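Local coordinates for Dot/Icm T4SS effector (Legionella pneumophila subsp. pneumophila, PDB 4HFV), which is a putative effector of the Dot/Icm type IV secretion system whose biochemical activity is not known, and which may act as a metaeffector, at residues D125-L130 against S169-K174; L54-T59 against N78-Y83; Y40-K43 against R49-Q52; V7-L12 against E61-S66; S26-A31 against V42-R47. One frame throughout, in Å; residues are numbered along the deposited sequence. Where two conformers were deposited one is given.

Interaction 1 (D125-L130 against S169-K174); sequences DMYSAL and SDRVHK
Two antiparallel helices of an all-helical fold pack here: Tyr127 and Ser128 of helix 120-136 meet Arg171 and Val172 of helix 161-188. The short segments run 147° apart in direction, with axes 8.9 Å apart at their closest. The backbones come nearest at Ser128 and Val172, whose CA atoms are 6.2 Å apart. One methyl of Val172 does the close apolar work. CG2 lies anti to the carbonyl carbon of its own residue, which turns it to the facing helix. There Val172 CG2 meets Tyr127 CB at 3.6 Å and sits 3.5 Å from the backbone Ser128 N.

The Tyr127 ring crosses the extended Arg171 chain obliquely. Ring atom CE2 of Tyr127 is 3.8 Å from Arg171 CD. Further out, Tyr127 OH lies 3.5 Å from Arg171 NH1, at the guanidinium edge. This is a contact and not a bond. Ring and guanidinium planes stand 84° apart, so the two do not stack. The charged end of Arg171 is held elsewhere, by salt bridges to Glu167 and Asp86.

Helix 161-188 also carries Ser169, His173 and Arg176, the succinate-binding residues. The succinate probably comes from the crystallisation liquor, and its bond to Ser169 is weak. The His173 ring stacks on His173 of the second subunit. The contact is thus antiparallel helix packing that flanks a ligand site at the subunit interface.

Interaction 2 (L54-T59 against N78-Y83); sequences LVLLKT and NALAYY
Leu80 of helix 70-90 packs against Val55, Leu56 and Thr59 of helix 49-64. The two helices follow one another in the chain and form an antiparallel helical hairpin. Their short segments are 177° apart in direction, with a closest axis approach of 10.7 Å. At this spacing Leu80 lies between the two backbones. The CA atoms of Leu56 and Leu80 are the nearest pair across the contact.

The apolar contacts converge on one side chain. Leu80 has CG anti to its backbone N (chi1 -178°), and this carries its two methyls out between the helices. Leu80 CD2 meets Leu56 CD2 at 3.8 Å and Val55 CG1 at 3.9 Å. The other methyl, Leu80 CD1, also touches Val55 CG1, at 4.0 Å. Leu56 starts to one side of the line between the helices, yet its CD2 swings in to reach Leu80. Thr59 and Leu80 reach tip to tip. Thr59 OG1 packs 3.3 Å from Leu80 CD2, and Thr59 CB and CG2 touch the same methyl. Residues from other parts of the chain close round the same site: Phe133 of helix 120-136 and Phe154 touch Thr59, and Tyr159 touches Val55. The centre of the contact lies about 3 Å from the centre of the chain, and all four touching residues are buried.

The polar part stays within helix 49-64. The buried hydroxyl is satisfied by its own helix: Thr59 OG1 donates to Val55 O at 2.9 Å. The carbonyl oxygen takes two donors, Thr59 N and Thr59 OG1, from opposite faces of its plane.

Interaction 3 (Y40-K43 against R49-Q52); sequences YSVK and RQPQ
Gln50 places CG anti to its own carbonyl carbon (chi1 -76°) and runs extended beyond it. This straight reach takes its amide across to the backbone of Val42 and Lys43. Val42 has CG1 between the backbone N and the carbonyl carbon (chi1 82°). Its other methyl is then directed at the first turn of the helix, with Val42 CG2 4.0 Å from Gln50 O.

The Gln50 chain runs past the Val42 carbonyl oxygen. Gln50 CG lies 3.6 Å from Val42 O. At the end of the chain, Gln50 NE2 is 3.6 Å from Lys43 O, too long for a direct bond. A water closes this gap. It accepts from Gln50 NE2 at 2.8 Å and donates to Lys43 O at 3.1 Å. The same NE2 also bonds to the backbone oxygen of Val45, so one amide nitrogen serves two acceptors.

Residues 40-43 form part of a 3-10 turn in the connection between helix 9-27 and helix 49-64. Gln50 therefore ties the first turn of helix 49-64 back to the segment that leads into it. Just ahead of that turn, the Ser46 hydroxyl accepts from Arg49 N, a side-chain cap. Val42 also rests on Val53 and Leu54 one turn further along.

Within 49-52 a polar link joins residues three apart on one turn. Arg49 NH1 donates to Gln52 OE1 at 2.8 Å with an N-H...O angle of 149°. The acceptor is tilted from the guanidinium plane. Arg49 NE bonds to a citrate, probably from the crystallisation liquor.

Interaction 4 (V7-L12 against E61-S66); sequences VAYEKL and ELLDNS
The Tyr9 ring has Asp64 OD1 at its edge, in the ring plane, and Glu10 OE2 is also in plane at the edge. Leu63 lies obliquely to the ring, with its CD1 3.9 Å from Tyr9 CE1. The ring and the Asp64 carboxylate stand almost perpendicular, 86° apart. Leu77 and Lys73 of helix 70-90 also touch this ring.

From the first turn of helix 9-27 the Tyr9 ring is sent across to the end of helix 49-64 by a chi1 of 176°, which sets CG opposite the backbone N. There the hydroxyl donates to Asp64: Tyr9 OH to OD1 is a short 2.6 Å. The hydroxyl comes from above the carboxylate plane, 45° out of it. Tyr9 OH also lies 3.7 Å from Leu63 CB. A water donates to the same Asp64 OD1 at 2.8 Å and to Glu10 OE2 at 3.1 Å, bridging two acidic side chains.

Past the helix end, the carbonyl oxygen of Leu63 takes two donors, Ser66 N and Ser66 OG. The hydroxyl bond, Ser66 OG to Leu63 O, is 2.8 Å and uses a lone pair in the carbonyl plane.

The other carboxylate oxygen, Asp64 OD2, makes a salt bridge with Lys13 of helix 9-27. Asp64 thus grips helix 9-27 through both oxygens. With a lysine, a hydroxyl and a water around it, the carboxylate is probably ionised, and the water and lysine would ease its nearness to Glu10.

Interaction 5 (S26-A31 against V42-R47); sequences SHNEKA and VKEVSR
A His-carboxylate hydrogen bond and an Asx turn meet here, where the end of helix 9-27 faces the connection to helix 49-64. The Glu44 carboxylate is shared by two neighbours, one at each oxygen. His27 was modelled in two conformers, and in the one described His27 ND1 donates to Glu44 OE1 at 3.0 Å. The bond depends on that conformer. The oxygen lies in the imidazole plane, at the ring edge, but the bond is bent, with an N-H...O angle of 138°. Asn28 ND2 donates to Glu44 OE2 at 3.2 Å and is much straighter, at 169°. That oxygen is met from above the carboxylate plane.

Glu44 can serve both because its chain bends at chi2 (-75°), turning the carboxylate toward His27 and Asn28. Glu44 O is also close to His27 ND1, but the angle is poor and it is no bond. Asn28 OD1 accepts from Lys30 N at 3.1 Å, which makes the Asx turn. The backbone bond Ala31 N to Asn28 O closes a type I beta turn from Asn28 to Ala31.

The contact is at the surface. Inward from it, Glu44, Val45 and Ala31 rest on Ile24 of helix 9-27, and Val45 also rests on Leu23 of that helix.

Interactions 2, 3 and 4 all use helix 49-64: interaction 3 at its start, interaction 2 in the middle and interaction 4 at its end. Interactions 3 and 5 have centres 8 Å apart, share Val42 and Lys43, and are joined by Gln50 NE2 to Val45 O at 2.9 Å. Asn78 OD1 to Val7 N, 3.0 Å, probably bonds interaction 2 to interaction 4. Interaction 1 packs on interaction 2, with Leu130 CD2 3.6 Å from Leu80 CA. It alone holds succinate-binding residues, Ser169 and His173. Interaction 5 lies on the opposite side of the chain's centre, about 32 Å from interaction 1 between centres.

Interaction 1 (D125-L130 against S169-K174)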
# COMPACT_ATOMS: atom_id res chain seq x y z
N ASP A 125 6.84 5.77 6.40
CA ASP A 125 5.91 6.15 7.48
C ASP A 125 5.35 7.58 7.26
O ASP A 125 4.14 7.83 7.41
CB ASP A 125 6.61 6.04 8.84
CG ASP A 125 7.03 4.61 9.17
OD1 ASP A 125 6.49 3.64 8.57
OD2 ASP A 125 7.92 4.45 10.02
N MSE A 126 6.23 8.53 6.92
CA MSE A 126 5.79 9.89 6.70
C MSE A 126 4.81 10.03 5.55
O MSE A 126 3.72 10.64 5.72
CB MSE A 126 7.01 10.82 6.49
CG MSE A 126 7.91 10.83 7.74
SE MSE A 126 9.69 11.60 7.44
CE MSE A 126 8.86 13.25 7.13
N TYR A 127 5.18 9.54 4.37
CA TYR A 127 4.32 9.72 3.21
C TYR A 127 3.01 8.93 3.37
O TYR A 127 1.97 9.36 2.86
CB TYR A 127 4.98 9.26 1.92
CG TYR A 127 6.15 10.12 1.46
CD1 TYR A 127 6.21 11.47 1.73
CD2 TYR A 127 7.20 9.54 0.73
CE1 TYR A 127 7.29 12.23 1.31
CE2 TYR A 127 8.26 10.29 0.30
CZ TYR A 127 8.30 11.64 0.59
OH TYR A 127 9.36 12.40 0.14
N SER A 128 3.07 7.80 4.04
CA SER A 128 1.85 7.06 4.29
C SER A 128 0.90 7.90 5.16
O SER A 128 -0.31 8.02 4.88
CB SER A 128 2.17 5.70 4.91
OG SER A 128 1.01 4.97 5.18
N ALA A 129 1.45 8.51 6.22
CA ALA A 129 0.63 9.30 7.14
C ALA A 129 0.06 10.50 6.39
O ALA A 129 -1.10 10.85 6.57
CB ALA A 129 1.44 9.76 8.40
N LEU A 130 0.88 11.11 5.52
CA LEU A 130 0.41 12.22 4.73
C LEU A 130 -0.69 11.81 3.75
O LEU A 130 -1.74 12.47 3.66
CB LEU A 130 1.58 12.83 3.96
CG LEU A 130 1.30 14.06 3.09
CD1 LEU A 130 0.64 15.16 3.87
CD2 LEU A 130 2.66 14.59 2.51
N SER A 169 1.12 7.65 -2.70
CA SER A 169 0.91 6.22 -2.70
C SER A 169 1.98 5.50 -3.52
O SER A 169 2.52 4.48 -3.11
CB SER A 169 -0.51 5.94 -3.20
OG SER A 169 -0.61 4.63 -3.60
N ASP A 170 2.35 6.07 -4.66
CA ASP A 170 3.41 5.45 -5.44
C ASP A 170 4.73 5.43 -4.68
O ASP A 170 5.46 4.43 -4.73
CB ASP A 170 3.62 6.17 -6.77
CG ASP A 170 2.45 6.05 -7.70
OD1 ASP A 170 1.64 5.12 -7.53
OD2 ASP A 170 2.38 6.86 -8.65
N ARG A 171 5.08 6.53 -4.01
CA ARG A 171 6.36 6.56 -3.32
C ARG A 171 6.40 5.57 -2.17
O ARG A 171 7.41 4.88 -1.97
CB ARG A 171 6.65 7.98 -2.81
CG ARG A 171 6.79 8.98 -3.91
CD ARG A 171 7.08 10.40 -3.32
NE ARG A 171 7.24 11.36 -4.40
CZ ARG A 171 8.07 12.39 -4.38
NH1 ARG A 171 8.86 12.59 -3.33
NH2 ARG A 171 8.12 13.19 -5.43
N VAL A 172 5.32 5.52 -1.40
CA VAL A 172 5.19 4.54 -0.34
C VAL A 172 5.34 3.12 -0.91
O VAL A 172 6.11 2.32 -0.38
CB VAL A 172 3.81 4.67 0.38
CG1 VAL A 172 3.53 3.50 1.32
CG2 VAL A 172 3.74 5.95 1.15
N HIS A 173 4.64 2.83 -2.01
CA HIS A 173 4.69 1.49 -2.60
C HIS A 173 6.15 1.11 -2.97
O HIS A 173 6.61 -0.02 -2.73
CB HIS A 173 3.83 1.41 -3.85
CG HIS A 173 3.86 0.06 -4.50
ND1 HIS A 173 3.56 -1.10 -3.82
CD2 HIS A 173 4.16 -0.31 -5.76
CE1 HIS A 173 3.67 -2.12 -4.64
NE2 HIS A 173 4.05 -1.68 -5.82
N LYS A 174 6.87 2.06 -3.57
CA LYS A 174 8.25 1.86 -4.02
C LYS A 174 9.16 1.68 -2.80
O LYS A 174 10.00 0.77 -2.76
CB LYS A 174 8.71 3.03 -4.90
CG LYS A 174 10.16 2.91 -5.43
CD LYS A 174 10.40 3.87 -6.58
CE LYS A 174 11.66 3.52 -7.37
NZ LYS A 174 12.90 3.85 -6.62

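Interaction 2 (L54-T59 against N78-Y83)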
# COMPACT_ATOMS: atom_id res chain seq x y z
N LEU A 54 -0.56 27.38 0.07
CA LEU A 54 -1.95 27.16 0.50
C LEU A 54 -2.16 25.74 1.04
O LEU A 54 -2.85 25.53 2.04
CB LEU A 54 -2.94 27.51 -0.63
CG LEU A 54 -2.97 29.00 -1.04
CD1 LEU A 54 -3.82 29.22 -2.30
CD2 LEU A 54 -3.53 29.78 0.11
N VAL A 55 -1.49 24.77 0.44
CA VAL A 55 -1.59 23.41 0.97
C VAL A 55 -0.97 23.27 2.35
O VAL A 55 -1.56 22.67 3.25
CB VAL A 55 -0.99 22.42 0.02
CG1 VAL A 55 -0.81 21.09 0.71
CG2 VAL A 55 -1.95 22.31 -1.17
N LEU A 56 0.19 23.91 2.54
CA LEU A 56 0.81 23.94 3.86
C LEU A 56 -0.08 24.61 4.89
O LEU A 56 -0.27 24.08 5.98
CB LEU A 56 2.16 24.68 3.82
CG LEU A 56 3.32 23.87 3.27
CD1 LEU A 56 4.53 24.79 2.84
CD2 LEU A 56 3.70 22.93 4.38
N LEU A 57 -0.63 25.78 4.56
CA LEU A 57 -1.51 26.48 5.47
C LEU A 57 -2.84 25.75 5.70
O LEU A 57 -3.39 25.80 6.82
CB LEU A 57 -1.76 27.93 4.98
CG LEU A 57 -0.55 28.90 4.97
CD1 LEU A 57 -0.90 30.26 4.30
CD2 LEU A 57 -0.07 29.11 6.33
N LYS A 58 -3.42 25.13 4.68
CA LYS A 58 -4.65 24.37 4.92
C LYS A 58 -4.36 23.15 5.81
O LYS A 58 -5.14 22.82 6.71
CB LYS A 58 -5.30 23.89 3.63
CG LYS A 58 -6.57 23.15 3.82
CD LYS A 58 -7.69 23.96 4.47
CE LYS A 58 -8.00 25.21 3.67
NZ LYS A 58 -9.17 25.94 4.28
N THR A 59 -3.23 22.52 5.56
CA THR A 59 -2.81 21.37 6.37
C THR A 59 -2.69 21.80 7.82
O THR A 59 -3.24 21.15 8.70
CB THR A 59 -1.52 20.73 5.78
OG1 THR A 59 -1.87 20.07 4.57
CG2 THR A 59 -0.86 19.73 6.71
N ASN A 78 5.59 17.33 9.13
CA ASN A 78 6.94 17.04 8.67
C ASN A 78 6.91 16.41 7.28
O ASN A 78 7.67 16.80 6.40
CB ASN A 78 7.67 16.08 9.62
CG ASN A 78 8.25 16.78 10.84
OD1 ASN A 78 9.46 16.99 10.91
ND2 ASN A 78 7.43 17.08 11.82
N ALA A 79 6.05 15.40 7.10
CA ALA A 79 5.91 14.75 5.82
C ALA A 79 5.59 15.75 4.70
O ALA A 79 6.20 15.71 3.63
CB ALA A 79 4.82 13.60 5.85
N LEU A 80 4.61 16.61 4.89
CA LEU A 80 4.28 17.56 3.84
C LEU A 80 5.42 18.53 3.55
O LEU A 80 5.65 18.88 2.39
CB LEU A 80 3.06 18.38 4.22
CG LEU A 80 2.57 19.38 3.19
CD1 LEU A 80 2.25 18.71 1.87
CD2 LEU A 80 1.35 20.06 3.78
N ALA A 81 6.11 18.99 4.59
CA ALA A 81 7.21 19.93 4.36
C ALA A 81 8.28 19.20 3.57
O ALA A 81 8.81 19.75 2.60
CB ALA A 81 7.80 20.48 5.67
N TYR A 82 8.59 17.97 3.99
CA TYR A 82 9.61 17.19 3.29
C TYR A 82 9.22 16.96 1.84
O TYR A 82 10.02 17.14 0.95
CB TYR A 82 9.84 15.85 3.98
CG TYR A 82 11.06 15.16 3.44
CD1 TYR A 82 10.96 14.37 2.32
CD2 TYR A 82 12.33 15.37 4.00
CE1 TYR A 82 12.06 13.73 1.79
CE2 TYR A 82 13.45 14.75 3.47
CZ TYR A 82 13.30 13.93 2.36
OH TYR A 82 14.36 13.28 1.79
N TYR A 83 7.96 16.60 1.61
CA TYR A 83 7.44 16.37 0.26
C TYR A 83 7.52 17.62 -0.62
O TYR A 83 7.95 17.58 -1.78
CB TYR A 83 5.98 15.85 0.38
CG TYR A 83 5.29 15.46 -0.92
CD1 TYR A 83 5.87 14.59 -1.82
CD2 TYR A 83 4.01 15.95 -1.20
CE1 TYR A 83 5.18 14.22 -2.98
CE2 TYR A 83 3.34 15.61 -2.34
CZ TYR A 83 3.91 14.76 -3.23
OH TYR A 83 3.20 14.46 -4.38

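Interaction 3 (Y40-K43 against R49-Q52)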
# COMPACT_ATOMS: atom_id res chain seq x y z
N TYR A 40 -4.64 35.02 2.82
CA TYR A 40 -5.05 36.19 2.03
C TYR A 40 -3.86 36.93 1.39
O TYR A 40 -4.04 37.70 0.44
CB TYR A 40 -5.85 37.16 2.91
CG TYR A 40 -7.19 36.63 3.41
CD1 TYR A 40 -7.81 35.53 2.81
CD2 TYR A 40 -7.84 37.24 4.47
CE1 TYR A 40 -9.04 35.06 3.26
CE2 TYR A 40 -9.07 36.77 4.93
CZ TYR A 40 -9.66 35.69 4.32
OH TYR A 40 -10.87 35.23 4.80
N SER A 41 -2.66 36.70 1.92
CA SER A 41 -1.44 37.35 1.43
C SER A 41 -0.72 36.51 0.39
O SER A 41 0.30 36.91 -0.16
CB SER A 41 -0.48 37.64 2.60
OG SER A 41 -1.09 38.57 3.48
N VAL A 42 -1.26 35.33 0.14
CA VAL A 42 -0.58 34.36 -0.70
C VAL A 42 -0.49 34.86 -2.13
O VAL A 42 0.41 34.49 -2.87
CB VAL A 42 -1.33 33.01 -0.69
CG1 VAL A 42 -2.51 33.04 -1.69
CG2 VAL A 42 -0.36 31.90 -1.00
N LYS A 43 -1.44 35.70 -2.53
CA LYS A 43 -1.40 36.31 -3.85
C LYS A 43 -0.04 36.99 -4.17
O LYS A 43 0.31 37.22 -5.33
CB LYS A 43 -2.55 37.31 -3.95
CG LYS A 43 -2.58 38.28 -2.74
CD LYS A 43 -3.64 39.39 -2.84
CE LYS A 43 -3.44 40.45 -1.75
NZ LYS A 43 -4.67 41.29 -1.62
N ARG A 49 4.61 28.94 -6.32
CA ARG A 49 4.65 28.72 -4.87
C ARG A 49 3.26 28.81 -4.25
O ARG A 49 3.04 28.32 -3.16
CB ARG A 49 5.55 29.79 -4.19
CG ARG A 49 7.05 29.56 -4.39
CD ARG A 49 7.69 28.39 -3.55
NE ARG A 49 9.01 28.20 -4.16
CZ ARG A 49 9.29 27.29 -5.10
NH1 ARG A 49 8.37 26.38 -5.49
NH2 ARG A 49 10.50 27.28 -5.63
N GLN A 50 2.33 29.45 -4.94
CA GLN A 50 1.00 29.68 -4.37
C GLN A 50 0.34 28.39 -3.88
O GLN A 50 -0.03 28.32 -2.72
CB GLN A 50 0.10 30.44 -5.35
CG GLN A 50 0.48 31.90 -5.38
CD GLN A 50 -0.36 32.71 -6.36
OE1 GLN A 50 -1.41 32.27 -6.78
NE2 GLN A 50 0.11 33.90 -6.70
N PRO A 51 0.24 27.35 -4.73
CA PRO A 51 -0.47 26.18 -4.19
C PRO A 51 0.31 25.46 -3.10
O PRO A 51 -0.33 24.86 -2.22
CB PRO A 51 -0.73 25.29 -5.43
CG PRO A 51 0.25 25.72 -6.47
CD PRO A 51 0.56 27.20 -6.16
N GLN A 52 1.64 25.51 -3.13
CA GLN A 52 2.40 24.87 -2.08
C GLN A 52 2.13 25.57 -0.75
O GLN A 52 1.92 24.93 0.28
CB GLN A 52 3.87 24.90 -2.41
CG GLN A 52 4.19 24.17 -3.69
CD GLN A 52 5.60 24.42 -4.15
OE1 GLN A 52 6.15 25.50 -3.94
NE2 GLN A 52 6.23 23.40 -4.75
O HOH W 1 -0.56 36.21 -8.16

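Interaction 4 (V7-L12 against E61-S66)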
# COMPACT_ATOMS: atom_id res chain seq x y z
N VAL A 7 10.33 16.95 13.75
CA VAL A 7 10.30 18.22 14.46
C VAL A 7 8.96 18.35 15.18
O VAL A 7 7.93 18.15 14.56
CB VAL A 7 10.44 19.43 13.49
CG1 VAL A 7 10.45 20.76 14.30
CG2 VAL A 7 11.71 19.31 12.65
N ALA A 8 8.94 18.79 16.44
CA ALA A 8 7.65 18.97 17.12
C ALA A 8 6.70 19.88 16.31
O ALA A 8 7.12 20.85 15.66
CB ALA A 8 7.82 19.45 18.56
N TYR A 9 5.40 19.53 16.32
CA TYR A 9 4.43 20.23 15.48
C TYR A 9 4.36 21.77 15.70
O TYR A 9 4.36 22.55 14.73
CB TYR A 9 3.03 19.63 15.68
CG TYR A 9 1.97 20.37 14.93
CD1 TYR A 9 1.78 20.16 13.59
CD2 TYR A 9 1.17 21.31 15.57
CE1 TYR A 9 0.82 20.88 12.89
CE2 TYR A 9 0.21 22.03 14.88
CZ TYR A 9 0.03 21.80 13.53
OH TYR A 9 -0.94 22.52 12.82
N GLU A 10 4.25 22.23 16.95
CA GLU A 10 4.08 23.69 17.13
C GLU A 10 5.26 24.47 16.57
O GLU A 10 5.08 25.50 15.91
CB GLU A 10 3.85 24.05 18.57
CG GLU A 10 2.50 23.56 19.12
CD GLU A 10 1.29 24.14 18.37
OE1 GLU A 10 1.34 25.32 17.97
OE2 GLU A 10 0.27 23.41 18.19
N LYS A 11 6.45 23.97 16.85
CA LYS A 11 7.68 24.59 16.39
C LYS A 11 7.72 24.62 14.87
O LYS A 11 7.99 25.68 14.26
CB LYS A 11 8.88 23.84 16.94
CG LYS A 11 10.19 24.54 16.66
CD LYS A 11 11.24 23.55 16.29
CE LYS A 11 12.49 23.74 17.11
NZ LYS A 11 13.52 24.56 16.40
N LEU A 12 7.39 23.50 14.23
CA LEU A 12 7.43 23.42 12.77
C LEU A 12 6.40 24.33 12.14
O LEU A 12 6.67 25.01 11.14
CB LEU A 12 7.22 21.94 12.30
CG LEU A 12 7.31 21.74 10.79
CD1 LEU A 12 8.59 22.28 10.17
CD2 LEU A 12 7.14 20.25 10.44
N GLU A 61 -4.13 24.42 9.40
CA GLU A 61 -5.48 24.70 9.91
C GLU A 61 -6.23 23.40 10.28
O GLU A 61 -6.94 23.30 11.30
CB GLU A 61 -6.26 25.46 8.82
CG GLU A 61 -7.70 25.92 9.19
CD GLU A 61 -8.53 26.34 7.96
OE1 GLU A 61 -7.96 26.55 6.87
OE2 GLU A 61 -9.77 26.44 8.06
N LEU A 62 -6.10 22.38 9.45
CA LEU A 62 -6.88 21.15 9.67
C LEU A 62 -6.30 20.38 10.86
O LEU A 62 -7.03 19.88 11.72
CB LEU A 62 -6.92 20.29 8.39
CG LEU A 62 -7.75 20.84 7.21
CD1 LEU A 62 -7.50 20.05 5.91
CD2 LEU A 62 -9.22 20.89 7.53
N LEU A 63 -4.98 20.28 10.92
CA LEU A 63 -4.35 19.64 12.07
C LEU A 63 -4.69 20.37 13.37
O LEU A 63 -4.98 19.73 14.38
CB LEU A 63 -2.84 19.52 11.85
CG LEU A 63 -2.46 18.58 10.70
CD1 LEU A 63 -1.04 18.70 10.31
CD2 LEU A 63 -2.78 17.08 11.05
N ASP A 64 -4.65 21.71 13.33
CA ASP A 64 -5.00 22.52 14.48
C ASP A 64 -6.41 22.18 14.97
O ASP A 64 -6.64 22.12 16.16
CB ASP A 64 -4.96 24.00 14.15
CG ASP A 64 -3.53 24.57 14.08
OD1 ASP A 64 -2.56 23.82 14.30
OD2 ASP A 64 -3.39 25.79 13.79
N ASN A 65 -7.33 21.96 14.04
CA ASN A 65 -8.72 21.60 14.36
C ASN A 65 -8.92 20.11 14.62
O ASN A 65 -10.05 19.67 14.87
CB ASN A 65 -9.65 21.95 13.20
CG ASN A 65 -9.74 23.43 12.91
OD1 ASN A 65 -9.38 24.28 13.72
ND2 ASN A 65 -10.26 23.75 11.72
N SER A 66 -7.86 19.31 14.51
CA SER A 66 -8.04 17.87 14.64
C SER A 66 -7.96 17.43 16.10
O SER A 66 -7.60 18.21 16.98
CB SER A 66 -7.04 17.11 13.80
OG SER A 66 -5.77 17.07 14.41
O HOH W 2 -2.57 23.02 17.00

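Interaction 5 (S26-A31 against V42-R47)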
# COMPACT_ATOMS: atom_id res chain seq x y z
N SER A 26 9.43 39.11 0.48
CA SER A 26 10.48 39.18 -0.55
C SER A 26 9.92 39.73 -1.86
O SER A 26 10.66 40.25 -2.66
CB SER A 26 11.19 37.82 -0.81
OG SER A 26 10.33 36.90 -1.46
N HIS A 27 8.61 39.59 -2.08
CA HIS A 27 7.98 40.23 -3.25
C HIS A 27 7.46 41.65 -2.92
O HIS A 27 7.58 42.56 -3.74
CB HIS A 27 6.83 39.38 -3.84
CG HIS A 27 6.10 40.05 -4.96
ND1 HIS A 27 4.79 40.50 -4.85
CD2 HIS A 27 6.51 40.41 -6.21
CE1 HIS A 27 4.43 41.07 -5.98
NE2 HIS A 27 5.45 41.05 -6.82
N ASN A 28 6.92 41.83 -1.72
CA ASN A 28 6.32 43.10 -1.35
C ASN A 28 6.62 43.40 0.10
O ASN A 28 5.98 42.84 0.99
CB ASN A 28 4.79 43.08 -1.57
CG ASN A 28 4.12 44.40 -1.21
OD1 ASN A 28 4.78 45.41 -0.93
ND2 ASN A 28 2.79 44.42 -1.25
N GLU A 29 7.55 44.34 0.32
CA GLU A 29 8.11 44.54 1.65
C GLU A 29 7.04 45.19 2.52
O GLU A 29 7.09 45.12 3.74
CB GLU A 29 9.35 45.45 1.58
CG GLU A 29 8.98 46.89 1.18
CD GLU A 29 10.17 47.72 0.74
OE1 GLU A 29 10.72 47.38 -0.33
OE2 GLU A 29 10.51 48.73 1.42
N LYS A 30 6.05 45.80 1.90
CA LYS A 30 4.98 46.46 2.65
C LYS A 30 3.74 45.58 2.86
O LYS A 30 2.74 46.07 3.36
CB LYS A 30 4.54 47.74 1.95
CG LYS A 30 5.65 48.75 1.78
CD LYS A 30 5.12 50.03 1.19
CE LYS A 30 6.26 50.93 0.79
NZ LYS A 30 5.73 52.20 0.32
N ALA A 31 3.80 44.29 2.52
CA ALA A 31 2.59 43.46 2.62
C ALA A 31 2.01 43.57 4.01
O ALA A 31 2.73 43.53 5.02
CB ALA A 31 2.88 42.05 2.29
N VAL A 42 -1.26 35.33 0.14
CA VAL A 42 -0.58 34.36 -0.70
C VAL A 42 -0.49 34.86 -2.13
O VAL A 42 0.41 34.49 -2.87
CB VAL A 42 -1.33 33.01 -0.69
CG1 VAL A 42 -2.51 33.04 -1.69
CG2 VAL A 42 -0.36 31.90 -1.00
N LYS A 43 -1.44 35.70 -2.53
CA LYS A 43 -1.40 36.31 -3.85
C LYS A 43 -0.04 36.99 -4.17
O LYS A 43 0.31 37.22 -5.33
CB LYS A 43 -2.55 37.31 -3.95
CG LYS A 43 -2.58 38.28 -2.74
CD LYS A 43 -3.64 39.39 -2.84
CE LYS A 43 -3.44 40.45 -1.75
NZ LYS A 43 -4.67 41.29 -1.62
N GLU A 44 0.73 37.31 -3.12
CA GLU A 44 2.01 38.00 -3.28
C GLU A 44 3.16 37.11 -3.76
O GLU A 44 4.13 37.62 -4.32
CB GLU A 44 2.42 38.67 -1.97
CG GLU A 44 1.46 39.75 -1.51
CD GLU A 44 1.57 41.06 -2.29
OE1 GLU A 44 2.34 41.20 -3.28
OE2 GLU A 44 0.86 41.98 -1.89
N VAL A 45 3.03 35.80 -3.58
CA VAL A 45 4.09 34.87 -3.98
C VAL A 45 3.89 34.38 -5.42
O VAL A 45 2.83 34.59 -6.02
CB VAL A 45 4.23 33.70 -2.97
CG1 VAL A 45 4.35 34.26 -1.55
CG2 VAL A 45 3.06 32.72 -3.06
N SER A 46 4.93 33.78 -5.99
CA SER A 46 4.86 33.34 -7.39
C SER A 46 3.76 32.31 -7.63
O SER A 46 3.37 31.58 -6.73
CB SER A 46 6.20 32.74 -7.81
OG SER A 46 6.38 31.48 -7.18
N ARG A 47 3.28 32.23 -8.87
CA ARG A 47 2.18 31.31 -9.21
C ARG A 47 2.59 29.91 -8.82
O ARG A 47 1.83 29.15 -8.22
CB ARG A 47 1.84 31.43 -10.71
CG ARG A 47 0.78 30.43 -11.20
CD ARG A 47 0.12 30.88 -12.50
NE ARG A 47 -0.76 29.85 -13.07
CZ ARG A 47 -1.43 29.99 -14.22
NH1 ARG A 47 -1.31 31.11 -14.91
NH2 ARG A 47 -2.21 29.01 -14.67